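Local coordinates for biotin protein ligase-like protein of unknown function (Silicibacter sp., PDB 3BFM) that is of unknown function but resembles biotin protein ligases and binds calcium in the crystal, at residues Thr5-Pro9 against Leu160-Arg165; Pro57-Ala62 against Asp114-Pro120; Ala190-Gly194 against Thr205-Val209. All coordinates share one frame; numbering follows the deposited sequence. Where two conformers were deposited one is given.

How the contacts relate
The chain begins with 5-9, which runs ahead of strand 13-16 and is fastened in contact 1 to helix 156-175, closing a loop of 150 residues that holds most of the ligase-like fold. Contact 2 is nested inside that loop: the entry to helix 61-64 meets the connection between strands 102-111 and 123-130, two neighbours in the seven-stranded mixed sheet. Contact 3 opens after contact 1 has closed. It closes a short loop of ten residues, joining the exit from helix 179-189 to strand 205-209 of the C-terminal three-stranded sheet. Contacts 1 and 3 lie on opposite sides of the chain's centre, their own centres about 31 Å apart.

Contact 1 (Thr5-Pro9 against Leu160-Arg165); sequences TITFP and LESWAR
Glu161 reaches from helix 156-175 to the extended N-terminal chain and takes the backbone N-H of Thr7. Along its side chain, CB lies 3.8 Å from Thr7 O; CG comes closer to that same oxygen and also brushes Ile6 CG2; CD sits beside Thr7 N. At the tip, OE2 accepts from Thr7 N at 2.9 Å, with an N-H...O angle of 172°. The donor arrives on the anti side of the carboxylate, 31° out of its plane. With CG anti to the carbonyl carbon (chi1 -71°) and the chain extended beyond it, the carboxylate is carried across to 5-9, while OE1 forms a salt bridge with Arg158. A leucine in its place would probably leave Thr7 N without its acceptor and Arg158 without this partner.

Here the segment that leads into strand 13-16 of the biotin/lipoate ligase-like fold is laid against helix 156-175, whose Leu160 also packs on Tyr42 and Leu44 of strand 39-44. Ile6 CD1 touches Leu160 CD2 at 3.8 Å, the two side chains crossing at about a right angle. The Phe8 ring presents its edge to the helix: CD1 meets Ala164 CB at 3.4 Å, and CZ lies near Leu160 CG. Farther along, Pro9 CG rests on Arg165 CG at 3.8 Å. A water bridges the two backbones, donating to Thr7 O at 2.7 Å and to Glu161 O at 3.1 Å; it also accepts a weak bond from Arg165 NH1.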
loop_
_atom_site.group_PDB
_atom_site.type_symbol
_atom_site.label_atom_id
_atom_site.label_comp_id
_atom_site.label_asym_id
_atom_site.label_seq_id
_atom_site.Cartn_x
_atom_site.Cartn_y
_atom_site.Cartn_z
ATOM N N THR A 5 -11.703 -4.516 16.295
ATOM C CA THR A 5 -11.330 -3.781 15.047
ATOM C C THR A 5 -9.921 -4.131 14.596
ATOM O O THR A 5 -8.963 -3.990 15.346
ATOM C CB THR A 5 -11.446 -2.246 15.217
ATOM O OG1 THR A 5 -12.809 -1.901 15.500
ATOM C CG2 THR A 5 -11.004 -1.509 13.951
ATOM N N ILE A 6 -9.804 -4.583 13.355
ATOM C CA ILE A 6 -8.511 -4.985 12.806
ATOM C C ILE A 6 -8.010 -3.860 11.906
ATOM O O ILE A 6 -8.605 -3.561 10.861
ATOM C CB ILE A 6 -8.609 -6.315 12.063
ATOM C CG1 ILE A 6 -8.931 -7.445 13.050
ATOM C CG2 ILE A 6 -7.303 -6.664 11.379
ATOM C CD1 ILE A 6 -9.268 -8.759 12.369
ATOM N N THR A 7 -6.900 -3.259 12.313
ATOM C CA THR A 7 -6.345 -2.100 11.628
ATOM C C THR A 7 -5.119 -2.512 10.838
ATOM O O THR A 7 -4.224 -3.101 11.397
ATOM C CB THR A 7 -5.948 -1.042 12.657
ATOM O OG1 THR A 7 -7.078 -0.790 13.492
ATOM C CG2 THR A 7 -5.531 0.238 11.978
ATOM N N PHE A 8 -5.105 -2.208 9.542
ATOM C CA PHE A 8 -4.008 -2.534 8.648
ATOM C C PHE A 8 -3.333 -1.247 8.251
ATOM O O PHE A 8 -3.924 -0.172 8.433
ATOM C CB PHE A 8 -4.524 -3.271 7.415
ATOM C CG PHE A 8 -4.986 -4.671 7.719
ATOM C CD1 PHE A 8 -4.081 -5.649 8.091
ATOM C CD2 PHE A 8 -6.321 -5.010 7.660
ATOM C CE1 PHE A 8 -4.515 -6.906 8.405
ATOM C CE2 PHE A 8 -6.750 -6.292 7.972
ATOM C CZ PHE A 8 -5.867 -7.223 8.340
ATOM N N PRO A 9 -2.084 -1.335 7.777
ATOM C CA PRO A 9 -1.392 -0.160 7.240
ATOM C C PRO A 9 -2.195 0.553 6.140
ATOM O O PRO A 9 -3.072 -0.038 5.506
ATOM C CB PRO A 9 -0.113 -0.736 6.646
ATOM C CG PRO A 9 0.068 -2.051 7.242
ATOM C CD PRO A 9 -1.227 -2.537 7.774
ATOM N N LEU A 160 -2.443 -10.972 13.502
ATOM C CA LEU A 160 -2.819 -10.651 12.131
ATOM C C LEU A 160 -2.365 -9.277 11.680
ATOM O O LEU A 160 -1.769 -9.137 10.613
ATOM C CB LEU A 160 -4.322 -10.814 11.966
ATOM C CG LEU A 160 -4.930 -10.438 10.627
ATOM C CD1 LEU A 160 -4.314 -11.258 9.465
ATOM C CD2 LEU A 160 -6.448 -10.662 10.728
ATOM N N GLU A 161 -2.659 -8.246 12.488
ATOM C CA GLU A 161 -2.240 -6.893 12.197
ATOM C C GLU A 161 -0.740 -6.809 12.066
ATOM O O GLU A 161 -0.215 -6.156 11.168
ATOM C CB GLU A 161 -2.661 -5.963 13.346
ATOM C CG GLU A 161 -4.133 -5.732 13.407
ATOM C CD GLU A 161 -4.575 -4.979 14.660
ATOM O OE1 GLU A 161 -3.781 -4.876 15.631
ATOM O OE2 GLU A 161 -5.713 -4.455 14.643
ATOM N N SER A 162 -0.054 -7.483 12.980
ATOM C CA SER A 162 1.401 -7.449 13.021
ATOM C C SER A 162 2.016 -8.172 11.821
ATOM O O SER A 162 3.015 -7.727 11.267
ATOM C CB SER A 162 1.890 -8.045 14.324
ATOM O OG SER A 162 3.252 -7.760 14.487
ATOM N N TRP A 163 1.406 -9.283 11.417
ATOM C CA TRP A 163 1.905 -10.018 10.252
ATOM C C TRP A 163 1.836 -9.066 9.037
ATOM O O TRP A 163 2.817 -8.844 8.306
ATOM C CB TRP A 163 1.119 -11.279 10.019
ATOM C CG TRP A 163 1.600 -12.080 8.831
ATOM C CD1 TRP A 163 2.879 -12.550 8.610
ATOM C CD2 TRP A 163 0.808 -12.544 7.740
ATOM N NE1 TRP A 163 2.914 -13.256 7.450
ATOM C CE2 TRP A 163 1.662 -13.272 6.887
ATOM C CE3 TRP A 163 -0.536 -12.393 7.393
ATOM C CZ2 TRP A 163 1.218 -13.843 5.688
ATOM C CZ3 TRP A 163 -0.992 -12.954 6.194
ATOM C CH2 TRP A 163 -0.123 -13.687 5.369
ATOM N N ALA A 164 0.657 -8.489 8.835
ATOM C CA ALA A 164 0.479 -7.558 7.717
ATOM C C ALA A 164 1.523 -6.439 7.703
ATOM O O ALA A 164 2.133 -6.162 6.647
ATOM C CB ALA A 164 -0.939 -6.997 7.684
ATOM N N ARG A 165 1.738 -5.807 8.848
ATOM C CA ARG A 165 2.706 -4.732 8.970
ATOM C C ARG A 165 4.125 -5.194 8.698
ATOM O O ARG A 165 4.861 -4.553 7.919
ATOM C CB ARG A 165 2.690 -4.081 10.356
ATOM C CG ARG A 165 1.729 -2.969 10.524
ATOM C CD ARG A 165 2.066 -2.113 11.744
ATOM N NE ARG A 165 2.357 -2.921 12.941
ATOM C CZ ARG A 165 1.445 -3.488 13.743
ATOM N NH1 ARG A 165 0.136 -3.380 13.503
ATOM N NH2 ARG A 165 1.850 -4.189 14.797
HETATM O O HOH W 1 -1.553 -3.424 10.858
#

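Contact 2 (Pro57-Ala62 against Asp114-Pro120)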
loop_
_atom_site.group_PDB
_atom_site.type_symbol
_atom_site.label_atom_id
_atom_site.label_comp_id
_atom_site.label_asym_id
_atom_site.label_seq_id
_atom_site.Cartn_x
_atom_site.Cartn_y
_atom_site.Cartn_z
ATOM N N PRO A 57 3.874 -8.283 -7.722
ATOM C CA PRO A 57 5.239 -7.829 -8.009
ATOM C C PRO A 57 5.530 -7.893 -9.516
ATOM O O PRO A 57 5.172 -8.856 -10.194
ATOM C CB PRO A 57 6.112 -8.798 -7.227
ATOM C CG PRO A 57 5.301 -10.038 -7.117
ATOM C CD PRO A 57 3.843 -9.637 -7.134
ATOM N N GLU A 58 6.145 -6.850 -10.045
ATOM C CA GLU A 58 6.333 -6.779 -11.483
ATOM C C GLU A 58 7.690 -7.376 -11.843
ATOM O O GLU A 58 8.625 -6.683 -12.216
ATOM C CB GLU A 58 6.161 -5.345 -11.957
ATOM C CG GLU A 58 4.721 -4.903 -11.868
ATOM C CD GLU A 58 4.583 -3.421 -11.639
ATOM O OE1 GLU A 58 4.666 -2.994 -10.462
ATOM O OE2 GLU A 58 4.381 -2.694 -12.635
ATOM N N VAL A 59 7.770 -8.692 -11.689
ATOM C CA VAL A 59 8.950 -9.464 -12.022
ATOM C C VAL A 59 8.491 -10.819 -12.525
ATOM O O VAL A 59 7.334 -11.198 -12.350
ATOM C CB VAL A 59 9.895 -9.657 -10.808
ATOM C CG1 VAL A 59 10.343 -8.331 -10.231
ATOM C CG2 VAL A 59 9.258 -10.535 -9.719
ATOM N N PRO A 60 9.382 -11.574 -13.158
ATOM C CA PRO A 60 8.966 -12.918 -13.552
ATOM C C PRO A 60 8.644 -13.819 -12.363
ATOM O O PRO A 60 9.198 -13.612 -11.298
ATOM C CB PRO A 60 10.198 -13.450 -14.267
ATOM C CG PRO A 60 10.906 -12.216 -14.747
ATOM C CD PRO A 60 10.749 -11.267 -13.627
ATOM N N LEU A 61 7.825 -14.838 -12.588
ATOM C CA LEU A 61 7.400 -15.760 -11.519
ATOM C C LEU A 61 8.569 -16.311 -10.732
ATOM O O LEU A 61 8.471 -16.483 -9.529
ATOM C CB LEU A 61 6.612 -16.928 -12.101
ATOM C CG LEU A 61 6.009 -17.901 -11.084
ATOM C CD1 LEU A 61 4.969 -17.208 -10.205
ATOM C CD2 LEU A 61 5.423 -19.108 -11.800
ATOM N N ALA A 62 9.633 -16.706 -11.439
ATOM C CA ALA A 62 10.849 -17.206 -10.809
ATOM C C ALA A 62 11.305 -16.364 -9.612
ATOM O O ALA A 62 11.601 -16.890 -8.523
ATOM C CB ALA A 62 11.956 -17.289 -11.864
ATOM N N ASP A 114 2.028 -20.472 -13.983
ATOM C CA ASP A 114 3.074 -21.388 -13.526
ATOM C C ASP A 114 4.317 -21.388 -14.425
ATOM O O ASP A 114 5.222 -22.188 -14.232
ATOM C CB ASP A 114 2.522 -22.809 -13.373
ATOM C CG ASP A 114 2.063 -23.410 -14.679
ATOM O OD1 ASP A 114 1.814 -22.679 -15.662
ATOM O OD2 ASP A 114 1.933 -24.646 -14.719
ATOM N N ASP A 115 4.375 -20.490 -15.398
ATOM C CA ASP A 115 5.577 -20.327 -16.207
ATOM C C ASP A 115 6.589 -19.453 -15.462
ATOM O O ASP A 115 6.341 -18.268 -15.257
ATOM C CB ASP A 115 5.216 -19.655 -17.525
ATOM C CG ASP A 115 6.426 -19.449 -18.441
ATOM O OD1 ASP A 115 7.548 -19.853 -18.089
ATOM O OD2 ASP A 115 6.239 -18.881 -19.533
ATOM N N PRO A 116 7.756 -20.012 -15.100
ATOM C CA PRO A 116 8.773 -19.235 -14.399
ATOM C C PRO A 116 9.197 -17.950 -15.091
ATOM O O PRO A 116 9.613 -17.022 -14.424
ATOM C CB PRO A 116 9.968 -20.191 -14.318
ATOM C CG PRO A 116 9.385 -21.525 -14.405
ATOM C CD PRO A 116 8.191 -21.408 -15.294
ATOM N N ASP A 117 9.084 -17.891 -16.413
ATOM C CA ASP A 117 9.500 -16.719 -17.176
ATOM C C ASP A 117 8.459 -15.602 -17.290
ATOM O O ASP A 117 8.813 -14.467 -17.601
ATOM C CB ASP A 117 9.928 -17.169 -18.579
ATOM C CG ASP A 117 11.192 -18.025 -18.555
ATOM O OD1 ASP A 117 12.073 -17.775 -17.695
ATOM O OD2 ASP A 117 11.304 -18.938 -19.396
ATOM N N THR A 118 7.189 -15.917 -17.027
ATOM C CA THR A 118 6.085 -14.980 -17.173
ATOM C C THR A 118 5.909 -14.137 -15.898
ATOM O O THR A 118 5.971 -14.677 -14.792
ATOM C CB THR A 118 4.798 -15.771 -17.412
ATOM O OG1 THR A 118 4.975 -16.582 -18.585
ATOM C CG2 THR A 118 3.600 -14.884 -17.599
ATOM N N GLN A 119 5.655 -12.850 -16.064
ATOM C CA GLN A 119 5.317 -11.990 -14.951
ATOM C C GLN A 119 3.870 -12.284 -14.576
ATOM O O GLN A 119 2.999 -12.227 -15.432
ATOM C CB GLN A 119 5.501 -10.530 -15.320
ATOM C CG GLN A 119 5.039 -9.569 -14.251
ATOM C CD GLN A 119 5.261 -8.161 -14.649
ATOM O OE1 GLN A 119 6.344 -7.800 -15.071
ATOM N NE2 GLN A 119 4.240 -7.338 -14.506
ATOM N N PRO A 120 3.611 -12.638 -13.309
ATOM C CA PRO A 120 2.227 -12.980 -13.020
ATOM C C PRO A 120 1.322 -11.750 -12.884
ATOM O O PRO A 120 1.782 -10.671 -12.511
ATOM C CB PRO A 120 2.322 -13.800 -11.697
ATOM C CG PRO A 120 3.663 -13.577 -11.139
ATOM C CD PRO A 120 4.497 -12.766 -12.125
HETATM O O HOH W 2 2.547 -9.594 -10.389
#
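Two backbone hydrogen bonds tie the start of helix 61-64 to the 114-120 loop: Leu61 N to Thr118 O at 2.9 Å, bent to 146° at the hydrogen, and Ala62 N to Pro116 O at 3.0 Å. Pro60 occupies the N-cap position, and its CB lies against Pro116 O.

Leu61 puts the largest apolar side chain of the helix start into the loop. Because its CG is anti to the backbone N (chi1 -175°), the branches spread over the 114-120 loop: Leu61 CD2 lies 3.6 Å from Asp114 C, and Leu61 CD1 rests against Pro120 CG; Leu232 packs on the same side chain.

The loop joins strands 102-111 and 123-130, adjacent in the mixed sheet of the ligase-like domain, and makes a type I beta turn from Asp115 to Thr118. Asp115 braces that turn from within: OD1 accepts from Asp117 N, an Asx turn, and OD2 accepts from Thr118 OG1 at 2.8 Å, both donors standing above the carboxylate plane.

Toward 57-59, Gln119 runs extended beside Glu58, pointing the same way. Its NE2 touches Glu58 CG at 3.6 Å, with amide and carboxylate planes 78° apart. Val59 O, buried here without a conventional hydrogen-bond partner, receives a CA-H...O contact from Gln119 CA at 3.4 Å. A water donates to both Pro57 O and Pro120 O, linking the backbones, while the ring of Pro57 and the side chain of Val59 lean on Trp174 of helix 156-175.

Contact 3 (Ala190-Gly194 against Thr205-Val209)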
loop_
_atom_site.group_PDB
_atom_site.type_symbol
_atom_site.label_atom_id
_atom_site.label_comp_id
_atom_site.label_asym_id
_atom_site.label_seq_id
_atom_site.Cartn_x
_atom_site.Cartn_y
_atom_site.Cartn_z
ATOM N N ALA A 190 15.716 -20.616 8.810
ATOM C CA ALA A 190 15.368 -21.771 7.996
ATOM C C ALA A 190 15.414 -23.039 8.847
ATOM O O ALA A 190 16.353 -23.249 9.602
ATOM C CB ALA A 190 16.293 -21.908 6.799
ATOM N N HIS A 191 14.394 -23.880 8.709
ATOM C CA HIS A 191 14.359 -25.157 9.365
ATOM C C HIS A 191 15.169 -26.180 8.597
ATOM O O HIS A 191 14.897 -26.416 7.430
ATOM C CB HIS A 191 12.947 -25.665 9.403
ATOM C CG HIS A 191 12.826 -27.036 9.959
ATOM N ND1 HIS A 191 13.020 -27.313 11.294
ATOM C CD2 HIS A 191 12.517 -28.210 9.365
ATOM C CE1 HIS A 191 12.836 -28.604 11.501
ATOM N NE2 HIS A 191 12.526 -29.172 10.348
ATOM N N GLY A 192 16.108 -26.828 9.277
ATOM C CA GLY A 192 16.737 -28.037 8.754
ATOM C C GLY A 192 17.870 -27.802 7.782
ATOM O O GLY A 192 18.258 -28.711 7.031
HETATM N N MSE A 193 18.404 -26.597 7.761
HETATM C CA MSE A 193 19.482 -26.369 6.833
HETATM C C MSE A 193 20.739 -27.047 7.337
HETATM O O MSE A 193 21.046 -27.043 8.522
HETATM C CB MSE A 193 19.723 -24.916 6.543
HETATM C CG MSE A 193 20.150 -24.791 5.082
HETATM SE SE MSE A 193 20.599 -23.098 4.774
HETATM C CE MSE A 193 19.005 -22.504 4.096
ATOM N N GLY A 194 21.423 -27.701 6.422
ATOM C CA GLY A 194 22.571 -28.493 6.770
ATOM C C GLY A 194 22.202 -29.899 7.152
ATOM O O GLY A 194 23.101 -30.695 7.425
ATOM N N THR A 205 21.158 -33.759 1.524
ATOM C CA THR A 205 21.361 -32.715 2.538
ATOM C C THR A 205 20.880 -31.359 2.014
ATOM O O THR A 205 21.199 -30.943 0.898
ATOM C CB THR A 205 22.851 -32.609 2.905
ATOM O OG1 THR A 205 23.260 -33.853 3.481
ATOM C CG2 THR A 205 23.109 -31.481 3.902
ATOM N N PHE A 206 20.102 -30.663 2.828
ATOM C CA PHE A 206 19.629 -29.356 2.448
ATOM C C PHE A 206 20.775 -28.405 2.645
ATOM O O PHE A 206 21.044 -27.923 3.747
ATOM C CB PHE A 206 18.380 -28.996 3.266
ATOM C CG PHE A 206 17.860 -27.614 3.054
ATOM C CD1 PHE A 206 18.119 -26.876 1.896
ATOM C CD2 PHE A 206 17.027 -27.062 4.025
ATOM C CE1 PHE A 206 17.619 -25.616 1.749
ATOM C CE2 PHE A 206 16.533 -25.770 3.887
ATOM C CZ PHE A 206 16.811 -25.061 2.759
ATOM N N LEU A 207 21.449 -28.123 1.535
ATOM C CA LEU A 207 22.675 -27.370 1.533
ATOM C C LEU A 207 22.444 -25.885 1.724
ATOM O O LEU A 207 23.121 -25.236 2.511
ATOM C CB LEU A 207 23.350 -27.581 0.188
ATOM C CG LEU A 207 24.836 -27.352 0.096
ATOM C CD1 LEU A 207 25.536 -28.383 0.985
ATOM C CD2 LEU A 207 25.202 -27.487 -1.390
ATOM N N GLY A 208 21.522 -25.329 0.944
ATOM C CA GLY A 208 21.097 -23.945 1.111
ATOM C C GLY A 208 20.162 -23.611 -0.025
ATOM O O GLY A 208 19.536 -24.525 -0.601
ATOM N N VAL A 209 20.103 -22.333 -0.390
ATOM C CA VAL A 209 19.255 -21.918 -1.491
ATOM C C VAL A 209 20.006 -21.041 -2.490
ATOM O O VAL A 209 20.982 -20.400 -2.126
ATOM C CB VAL A 209 18.001 -21.160 -0.991
ATOM C CG1 VAL A 209 17.184 -22.062 -0.034
ATOM C CG2 VAL A 209 18.393 -19.873 -0.294
#
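Strand 205-209 is, within this chain, an outermost strand of the C-terminal three-stranded antiparallel sheet, in the region assigned to the DUF4444 family, and the loop leaving helix 179-189 packs on it where Met193 meets Phe206. Residue 193 is a selenomethionine, so selenium stands where sulfur would be. Its CG lies almost over the centre of the Phe206 ring, 3.9 Å from the centroid and 8° off the ring normal, a CH-pi contact. From there the chain bends at chi3 (-95°), which brings CE back to Phe206 CZ at 3.6 Å. SE itself stands farther above the same face, 5.0 Å from the centroid, in a Met-aromatic arrangement, and touches Gly208 CA at 3.8 Å.

With CG of Phe206 anti to the backbone N (chi1 175°), the ring lies under Met193. His191 O comes up at the ring edge, near its plane, and Gly192 O approaches CD2 obliquely at 3.6 Å. Met215 of the adjoining strand also packs on the Phe206 side chain, while Met193 is in touch with Trp186 and Arg187 of the helix.

The backbones are joined by one hydrogen bond, Gly194 N to Phe206 O, short at 2.7 Å and fairly straight. Phe206 makes a further backbone hydrogen bond with Glu195, the next residue. Beside this junction, Thr205 CG2 rests on Gly194 O at 3.6 Å. Gly194 has positive phi, and a side chain there would be jammed against the preceding carbonyl oxygen. The chemistry is thus divided: one hydrogen bond across the two segments, continued by that with Glu195, fixes the loop, and the aromatic face is probably held mainly by dispersion and weak C-H contacts; no salt bridge joins the two segments.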